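Local coordinates for putative agmatine deiminase (Streptococcus mutans, PDB 2EWO), which probably hydrolyses the guanidino group of agmatine to give N-carbamoylputrescine and ammonia, as a member of the guanidino-group modifying enzyme superfamily, at residues L69-A74 with I88-N93; L30-N35 with D94-R99; N37-A42 with T349-Y354. All coordinates share one frame; numbering follows the deposited sequence.

How the contacts relate
The three contacts lie in what is probably the alpha/beta propeller (pentein) fold of guanidino-group modifying enzymes. Contact 1 joins helix 71-79 to strand 86-90, an outermost strand of a four-stranded mixed sheet. Residues 30-35 and 94-99 of contact 2 follow strands 24-29 and 86-90 of that sheet. Contact 3 pairs 37-42, before helix 43-57, with 349-354. Contact 2 touches both others, each about 11 Å away between centres; contacts 1 and 3, about 18 Å apart, do not touch. Along the chain contact 1 is nested within contact 2, whereas contacts 2 and 3 alternate. Probable hydrogen bonds Asn-93 to Trp-33 and Asp-95 to Trp-38 thus tie the loops after these strands, through contact 2, toward helix 350-353 late in the chain.

Contact 1 (L69-A74 with I88-N93); sequences LQYENA and IIEMTN
Tyr-71, in the first turn of helix 71-79, sets its ring against Ile-88 and Glu-90 of strand 86-90. Together with strand 62-66 these elements form a beta-alpha-beta unit, and Val-66 of that strand also meets Tyr-71. CG of Tyr-71 is anti to the backbone N (chi1 -174°), on the strand side of the helix. The CE2 corner of the ring does most of the touching: Tyr-71 CE2 lies 3.5 Å from Ile-88 CG2, as the two side chains cross obliquely. Tyr-71 CE2 also approaches Glu-90 N at 3.6 Å near the ring plane, and Glu-90 CB at 4.0 Å. At the end of the ring, Tyr-71 OH is 2.9 Å from Ile-88 O. In Ile-88 the branches divide the work, CG2 meeting the tyrosine while CG1 stands 4.3 Å from Ala-74 O. Leu-75 and Val-78 of the helix extend this apolar patch. Carbon packing thus makes up much of the contact within the chain, whereas Glu-90 OE1 is held by a salt bridge to Lys-143 and a hydrogen bond from Thr-92 N, both of the second subunit, which may offset the nearness of that subunit's own Glu-90 carboxylate.

Contact 2 (L30-N35 with D94-R99); sequences LWPWRN and DDAWIR
Leu-30 and Ala-96 pack where two loops of the probable pentein fold pass each other, and Ala-96 forms the centre of an inverse gamma turn. The loops, one following strand 24-29 and the other preceding strand 104-107, run nearly antiparallel, their directions 153° apart. At the Leu-30 end the side chains that meet are aliphatic and closely packed. Leu-30 CB meets Ala-96 CB at 3.6 Å, and the leucine CG, anti to its carbonyl carbon (chi1 -73°), lies 4.1 Å from Ile-98 CB. Beyond it Leu-30 CD1 packs over the turn, near Asp-95 O and Trp-97 N. The methyl of Ala-96 is also lodged against the backbone, 3.5 Å from Pro-32 N, and Phe-49 of helix 43-57 touches both Pro-32 and Ala-96.

Toward the side where Trp-33 and Arg-34 are partly exposed, by contrast, polar atoms take over. Trp-33 brings CZ2 within 3.6 Å of Asp-94 O, while its indole NE1 donates to Asn-93 O. Arg-34 NH1 donates to Asp-94 O at 3.2 Å. The donor stands above the carbonyl plane, and the oxygen is tilted somewhat from the guanidinium plane. The arginine side chain crosses Asp-95 at about a right angle, with Arg-34 CG 3.7 Å from Asp-95 OD1, and NH2 has a long, weak ion pair with Asp-36. The carboxylate of Asp-95 is instead engaged by indoles and backbone: OD1 accepts from Trp-38 NE1 and weakly from Ala-96 N. Its other oxygen, Asp-95 OD2, is met from above the carboxylate plane by Trp-97 NE1 at 2.9 Å.

Contact 3 (N37-A42 with T349-Y354); sequences NWRLGA and TEEIAY
Glu-351 OE2 is gripped by the guanidinium of Arg-39, forming a salt bridge with Arg-39 NH2 at 2.7 Å. In what is probably the pentein fold of this family, the pair ties the loop before helix 43-57 to the short, weakly bonded helix 350-353. The other carboxylate oxygen, Glu-351 OE1, takes a weak hydrogen bond from Arg-39 NH2 at 3.2 Å, so one nitrogen serves both oxygens. Carboxylate and guanidinium planes are turned 59° apart, and the two side chains cross at about a right angle. Arg-39 reaches across fully extended from CG to NE, whereas Glu-351 is bent at chi2 (71°), its carboxylate coming close to the loop. Tyr-354 flanks the pair: its CD2 is 4.3 Å from Arg-39 NE, near the guanidinium plane, and Glu-351 OE1 lies in plane at the edge of its ring.

The edge of the Trp-38 indole meets the helix backbone, with Trp-38 CZ3 3.5 Å from Ile-352 CA. Trp-38 CZ3 also makes the apolar side-chain contact, 4.0 Å from Ile-352 CB. Helix 43-57 packs against both Ile-352, through Ala-48 and Phe-49, and Glu-351, through Pro-44. Between the salt bridge and the indole, a water weakly links the backbones, accepting from Arg-39 N at 3.3 Å and donating to Glu-351 O at 3.4 Å.

Contact 1 (L69-A74 with I88-N93)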
# COMPACT_ATOMS: atom_id res chain seq x y z
N LEU A 69 1.84 1.62 8.03
CA LEU A 69 1.20 2.94 7.96
C LEU A 69 1.01 3.65 9.30
O LEU A 69 0.92 4.87 9.35
CB LEU A 69 -0.15 2.80 7.28
CG LEU A 69 -0.05 2.44 5.81
CD1 LEU A 69 -1.42 2.12 5.28
CD2 LEU A 69 0.59 3.59 5.05
N GLN A 70 0.92 2.87 10.38
CA GLN A 70 0.74 3.42 11.72
C GLN A 70 1.94 3.02 12.57
O GLN A 70 1.79 2.80 13.76
CB GLN A 70 -0.52 2.85 12.39
CG GLN A 70 -1.85 3.19 11.73
CD GLN A 70 -1.97 2.65 10.31
OE1 GLN A 70 -1.78 1.45 10.06
NE2 GLN A 70 -2.29 3.54 9.38
N TYR A 71 3.12 2.91 11.96
CA TYR A 71 4.31 2.51 12.70
C TYR A 71 4.91 3.69 13.44
O TYR A 71 4.97 3.69 14.67
CB TYR A 71 5.33 1.90 11.74
CG TYR A 71 6.55 1.33 12.42
CD1 TYR A 71 7.67 2.12 12.70
CD2 TYR A 71 6.62 -0.02 12.74
CE1 TYR A 71 8.82 1.56 13.29
CE2 TYR A 71 7.76 -0.57 13.33
CZ TYR A 71 8.84 0.22 13.59
OH TYR A 71 9.98 -0.36 14.09
N GLU A 72 5.36 4.69 12.70
CA GLU A 72 5.94 5.88 13.28
C GLU A 72 5.10 6.34 14.47
O GLU A 72 5.63 6.73 15.51
CB GLU A 72 6.00 6.99 12.24
CG GLU A 72 6.90 6.67 11.06
CD GLU A 72 6.54 7.47 9.83
OE1 GLU A 72 5.48 7.17 9.23
OE2 GLU A 72 7.30 8.40 9.46
N ASN A 73 3.79 6.28 14.30
CA ASN A 73 2.86 6.69 15.34
C ASN A 73 3.00 5.85 16.61
O ASN A 73 3.25 6.38 17.68
CB ASN A 73 1.43 6.60 14.83
CG ASN A 73 0.42 7.10 15.83
OD1 ASN A 73 -0.68 6.55 15.95
ND2 ASN A 73 0.79 8.14 16.55
N ALA A 74 2.82 4.54 16.49
CA ALA A 74 2.90 3.65 17.65
C ALA A 74 4.22 3.77 18.41
O ALA A 74 4.26 3.62 19.63
CB ALA A 74 2.69 2.21 17.22
N ILE A 88 8.41 -2.27 19.05
CA ILE A 88 7.47 -2.14 17.95
C ILE A 88 8.04 -2.76 16.69
O ILE A 88 8.99 -2.23 16.11
CB ILE A 88 7.16 -0.65 17.65
CG1 ILE A 88 6.55 0.04 18.88
CG2 ILE A 88 6.19 -0.57 16.51
CD1 ILE A 88 7.54 0.34 20.00
N ILE A 89 7.50 -3.91 16.27
CA ILE A 89 7.96 -4.56 15.04
C ILE A 89 6.94 -4.32 13.94
O ILE A 89 5.73 -4.34 14.19
CB ILE A 89 8.16 -6.11 15.18
CG1 ILE A 89 6.89 -6.78 15.70
CG2 ILE A 89 9.34 -6.42 16.09
CD1 ILE A 89 6.59 -6.47 17.16
N GLU A 90 7.41 -4.08 12.72
CA GLU A 90 6.51 -3.83 11.61
C GLU A 90 5.80 -5.10 11.15
O GLU A 90 6.46 -6.09 10.83
CB GLU A 90 7.27 -3.27 10.43
CG GLU A 90 6.34 -2.77 9.36
CD GLU A 90 6.95 -2.86 8.00
OE1 GLU A 90 8.02 -2.26 7.79
OE2 GLU A 90 6.36 -3.55 7.14
N MSE A 91 4.47 -5.07 11.12
CA MSE A 91 3.70 -6.22 10.67
C MSE A 91 2.31 -5.83 10.18
O MSE A 91 1.59 -5.14 10.89
CB MSE A 91 3.57 -7.24 11.79
CG MSE A 91 3.08 -8.57 11.32
SE MSE A 91 3.17 -9.97 12.67
CE MSE A 91 5.00 -9.74 13.28
N THR A 92 1.94 -6.28 8.98
CA THR A 92 0.62 -5.98 8.40
C THR A 92 -0.45 -6.94 8.90
O THR A 92 -0.16 -8.10 9.20
CB THR A 92 0.61 -6.08 6.84
OG1 THR A 92 0.79 -7.44 6.45
CG2 THR A 92 1.69 -5.24 6.22
N ASN A 93 -1.69 -6.47 8.99
CA ASN A 93 -2.80 -7.30 9.45
C ASN A 93 -4.09 -6.64 9.03
O ASN A 93 -4.17 -5.41 8.95
CB ASN A 93 -2.79 -7.43 10.96
CG ASN A 93 -3.02 -6.09 11.65
OD1 ASN A 93 -4.10 -5.52 11.57
ND2 ASN A 93 -1.98 -5.58 12.32

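Contact 2 (L30-N35 with D94-R99)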
# COMPACT_ATOMS: atom_id res chain seq x y z
N LEU A 30 -1.25 -7.11 18.17
CA LEU A 30 -1.33 -6.31 16.95
C LEU A 30 -1.72 -4.84 17.16
O LEU A 30 -1.54 -4.30 18.25
CB LEU A 30 -2.30 -6.97 15.97
CG LEU A 30 -1.81 -8.26 15.29
CD1 LEU A 30 -2.97 -8.94 14.59
CD2 LEU A 30 -0.69 -7.93 14.30
N TRP A 31 -2.25 -4.20 16.13
CA TRP A 31 -2.62 -2.79 16.23
C TRP A 31 -3.84 -2.46 15.40
O TRP A 31 -3.82 -2.58 14.18
CB TRP A 31 -1.45 -1.92 15.77
CG TRP A 31 -1.62 -0.46 16.06
CD1 TRP A 31 -2.04 0.51 15.20
CD2 TRP A 31 -1.28 0.20 17.28
NE1 TRP A 31 -1.98 1.75 15.81
CE2 TRP A 31 -1.52 1.58 17.09
CE3 TRP A 31 -0.80 -0.24 18.53
CZ2 TRP A 31 -1.29 2.52 18.09
CZ3 TRP A 31 -0.57 0.69 19.52
CH2 TRP A 31 -0.81 2.06 19.30
N PRO A 32 -4.92 -2.02 16.04
CA PRO A 32 -6.17 -1.67 15.36
C PRO A 32 -6.03 -0.49 14.42
O PRO A 32 -5.38 0.50 14.75
CB PRO A 32 -7.11 -1.38 16.51
CG PRO A 32 -6.19 -0.76 17.53
CD PRO A 32 -5.02 -1.71 17.48
N TRP A 33 -6.66 -0.59 13.26
CA TRP A 33 -6.59 0.50 12.28
C TRP A 33 -7.82 0.69 11.39
O TRP A 33 -8.24 1.82 11.16
CB TRP A 33 -5.34 0.35 11.39
CG TRP A 33 -5.35 -0.90 10.54
CD1 TRP A 33 -5.00 -2.16 10.93
CD2 TRP A 33 -5.88 -1.02 9.21
NE1 TRP A 33 -5.29 -3.06 9.93
CE2 TRP A 33 -5.83 -2.39 8.87
CE3 TRP A 33 -6.41 -0.11 8.28
CZ2 TRP A 33 -6.29 -2.88 7.64
CZ3 TRP A 33 -6.86 -0.60 7.05
CH2 TRP A 33 -6.80 -1.97 6.75
N ARG A 34 -8.43 -0.39 10.92
CA ARG A 34 -9.55 -0.25 10.00
C ARG A 34 -10.82 0.44 10.52
O ARG A 34 -11.34 0.10 11.58
CB ARG A 34 -9.91 -1.60 9.39
CG ARG A 34 -10.36 -2.64 10.39
CD ARG A 34 -10.57 -3.95 9.67
NE ARG A 34 -11.36 -3.78 8.45
CZ ARG A 34 -11.31 -4.60 7.41
NH1 ARG A 34 -10.50 -5.65 7.44
NH2 ARG A 34 -12.05 -4.35 6.33
N ASN A 35 -11.31 1.41 9.75
CA ASN A 35 -12.51 2.17 10.10
C ASN A 35 -13.80 1.35 9.92
O ASN A 35 -14.88 1.77 10.33
CB ASN A 35 -12.59 3.44 9.25
CG ASN A 35 -11.30 4.22 9.27
OD1 ASN A 35 -10.27 3.72 9.71
ND2 ASN A 35 -11.35 5.46 8.78
N ASP A 94 -5.11 -7.45 8.78
CA ASP A 94 -6.40 -6.91 8.38
C ASP A 94 -7.17 -6.39 9.58
O ASP A 94 -8.03 -5.51 9.45
CB ASP A 94 -7.20 -7.98 7.65
CG ASP A 94 -6.50 -8.46 6.39
OD1 ASP A 94 -6.26 -7.60 5.52
OD2 ASP A 94 -6.20 -9.67 6.30
N ASP A 95 -6.85 -6.95 10.74
CA ASP A 95 -7.44 -6.57 12.01
C ASP A 95 -6.60 -7.09 13.15
O ASP A 95 -5.95 -8.13 13.02
CB ASP A 95 -8.86 -7.10 12.15
CG ASP A 95 -9.77 -6.10 12.81
OD1 ASP A 95 -9.29 -4.98 13.06
OD2 ASP A 95 -10.94 -6.42 13.07
N ALA A 96 -6.62 -6.37 14.28
CA ALA A 96 -5.82 -6.71 15.45
C ALA A 96 -6.41 -7.79 16.36
O ALA A 96 -7.10 -7.47 17.31
CB ALA A 96 -5.55 -5.45 16.27
N TRP A 97 -6.13 -9.06 16.08
CA TRP A 97 -6.63 -10.16 16.91
C TRP A 97 -5.60 -11.30 17.01
O TRP A 97 -5.92 -12.48 16.83
CB TRP A 97 -7.97 -10.67 16.37
CG TRP A 97 -8.98 -9.57 16.26
CD1 TRP A 97 -9.28 -8.85 15.14
CD2 TRP A 97 -9.74 -8.99 17.33
NE1 TRP A 97 -10.17 -7.84 15.45
CE2 TRP A 97 -10.47 -7.91 16.78
CE3 TRP A 97 -9.87 -9.27 18.69
CZ2 TRP A 97 -11.32 -7.10 17.56
CZ3 TRP A 97 -10.72 -8.46 19.47
CH2 TRP A 97 -11.43 -7.40 18.89
N ILE A 98 -4.37 -10.91 17.34
CA ILE A 98 -3.27 -11.85 17.47
C ILE A 98 -3.65 -13.14 18.20
O ILE A 98 -3.02 -14.17 18.02
CB ILE A 98 -2.09 -11.18 18.22
CG1 ILE A 98 -0.92 -12.16 18.35
CG2 ILE A 98 -2.55 -10.69 19.59
CD1 ILE A 98 -0.19 -12.40 17.06
N ARG A 99 -4.69 -13.08 19.02
CA ARG A 99 -5.14 -14.25 19.77
C ARG A 99 -5.60 -15.35 18.85
O ARG A 99 -5.37 -16.52 19.11
CB ARG A 99 -6.29 -13.89 20.70
CG ARG A 99 -6.81 -15.07 21.51
CD ARG A 99 -6.35 -15.00 22.96
NE ARG A 99 -5.15 -15.76 23.28
CZ ARG A 99 -4.21 -15.35 24.13
NH1 ARG A 99 -4.33 -14.17 24.73
NH2 ARG A 99 -3.16 -16.11 24.41

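Contact 3 (N37-A42 with T349-Y354)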
# COMPACT_ATOMS: atom_id res chain seq x y z
N ASN A 37 -14.37 -1.34 11.33
CA ASN A 37 -14.73 -1.89 12.63
C ASN A 37 -14.53 -0.96 13.83
O ASN A 37 -15.33 -0.99 14.76
CB ASN A 37 -13.96 -3.18 12.86
CG ASN A 37 -14.29 -3.81 14.19
OD1 ASN A 37 -13.43 -4.43 14.82
ND2 ASN A 37 -15.53 -3.67 14.63
N TRP A 38 -13.47 -0.16 13.82
CA TRP A 38 -13.20 0.73 14.94
C TRP A 38 -13.64 2.16 14.68
O TRP A 38 -13.30 2.76 13.65
CB TRP A 38 -11.72 0.69 15.30
CG TRP A 38 -11.17 -0.71 15.44
CD1 TRP A 38 -10.50 -1.42 14.50
CD2 TRP A 38 -11.27 -1.56 16.60
NE1 TRP A 38 -10.16 -2.66 14.99
CE2 TRP A 38 -10.62 -2.77 16.28
CE3 TRP A 38 -11.84 -1.41 17.86
CZ2 TRP A 38 -10.53 -3.83 17.18
CZ3 TRP A 38 -11.74 -2.47 18.77
CH2 TRP A 38 -11.09 -3.66 18.42
N ARG A 39 -14.40 2.72 15.62
CA ARG A 39 -14.90 4.08 15.47
C ARG A 39 -13.82 5.13 15.60
O ARG A 39 -12.76 4.87 16.15
CB ARG A 39 -15.99 4.35 16.51
CG ARG A 39 -15.48 4.52 17.93
CD ARG A 39 -16.64 4.61 18.91
NE ARG A 39 -16.18 4.87 20.27
CZ ARG A 39 -15.98 6.09 20.76
NH1 ARG A 39 -16.21 7.16 20.02
NH2 ARG A 39 -15.54 6.23 22.00
N LEU A 40 -14.13 6.31 15.08
CA LEU A 40 -13.21 7.43 15.13
C LEU A 40 -11.80 7.08 14.64
O LEU A 40 -10.82 7.25 15.37
CB LEU A 40 -13.14 8.00 16.55
CG LEU A 40 -14.33 8.83 17.08
CD1 LEU A 40 -14.58 10.01 16.15
CD2 LEU A 40 -15.56 7.96 17.17
N GLY A 41 -11.70 6.59 13.41
CA GLY A 41 -10.40 6.25 12.86
C GLY A 41 -9.59 5.27 13.68
O GLY A 41 -8.42 5.04 13.39
N ALA A 42 -10.22 4.68 14.69
CA ALA A 42 -9.58 3.70 15.57
C ALA A 42 -8.66 4.35 16.61
O ALA A 42 -8.02 3.65 17.41
CB ALA A 42 -8.80 2.67 14.75
N THR A 349 -10.50 -1.35 28.87
CA THR A 349 -10.51 -2.02 27.57
C THR A 349 -11.93 -2.14 27.03
O THR A 349 -12.27 -3.05 26.27
CB THR A 349 -9.86 -3.43 27.67
OG1 THR A 349 -10.61 -4.25 28.58
CG2 THR A 349 -8.43 -3.31 28.18
N GLU A 350 -12.75 -1.19 27.44
CA GLU A 350 -14.14 -1.12 27.03
C GLU A 350 -14.20 -0.63 25.58
O GLU A 350 -15.05 -1.05 24.80
CB GLU A 350 -14.89 -0.14 27.93
CG GLU A 350 -14.10 1.14 28.14
CD GLU A 350 -14.99 2.36 28.22
OE1 GLU A 350 -15.94 2.45 27.42
OE2 GLU A 350 -14.71 3.23 29.08
N GLU A 351 -13.27 0.27 25.23
CA GLU A 351 -13.22 0.84 23.88
C GLU A 351 -12.92 -0.21 22.80
O GLU A 351 -13.26 -0.02 21.63
CB GLU A 351 -12.15 1.94 23.83
CG GLU A 351 -12.24 2.80 22.58
CD GLU A 351 -13.46 3.71 22.59
OE1 GLU A 351 -13.97 3.98 23.70
OE2 GLU A 351 -13.90 4.15 21.51
N ILE A 352 -12.30 -1.32 23.20
CA ILE A 352 -11.99 -2.38 22.25
C ILE A 352 -13.11 -3.42 22.28
O ILE A 352 -13.24 -4.25 21.38
CB ILE A 352 -10.63 -3.08 22.56
CG1 ILE A 352 -10.78 -4.09 23.69
CG2 ILE A 352 -9.59 -2.06 22.98
CD1 ILE A 352 -9.57 -4.98 23.80
N ALA A 353 -13.91 -3.37 23.34
CA ALA A 353 -15.03 -4.29 23.47
C ALA A 353 -16.10 -3.89 22.45
O ALA A 353 -17.03 -4.64 22.19
CB ALA A 353 -15.60 -4.25 24.87
N TYR A 354 -15.94 -2.69 21.89
CA TYR A 354 -16.87 -2.20 20.88
C TYR A 354 -16.49 -2.83 19.53
O TYR A 354 -17.19 -2.64 18.53
CB TYR A 354 -16.79 -0.68 20.75
CG TYR A 354 -17.30 0.09 21.95
CD1 TYR A 354 -18.51 -0.26 22.57
CD2 TYR A 354 -16.61 1.20 22.44
CE1 TYR A 354 -19.01 0.49 23.64
CE2 TYR A 354 -17.10 1.94 23.51
CZ TYR A 354 -18.30 1.58 24.10
OH TYR A 354 -18.81 2.31 25.15
O HOH W 1 -14.17 1.15 18.56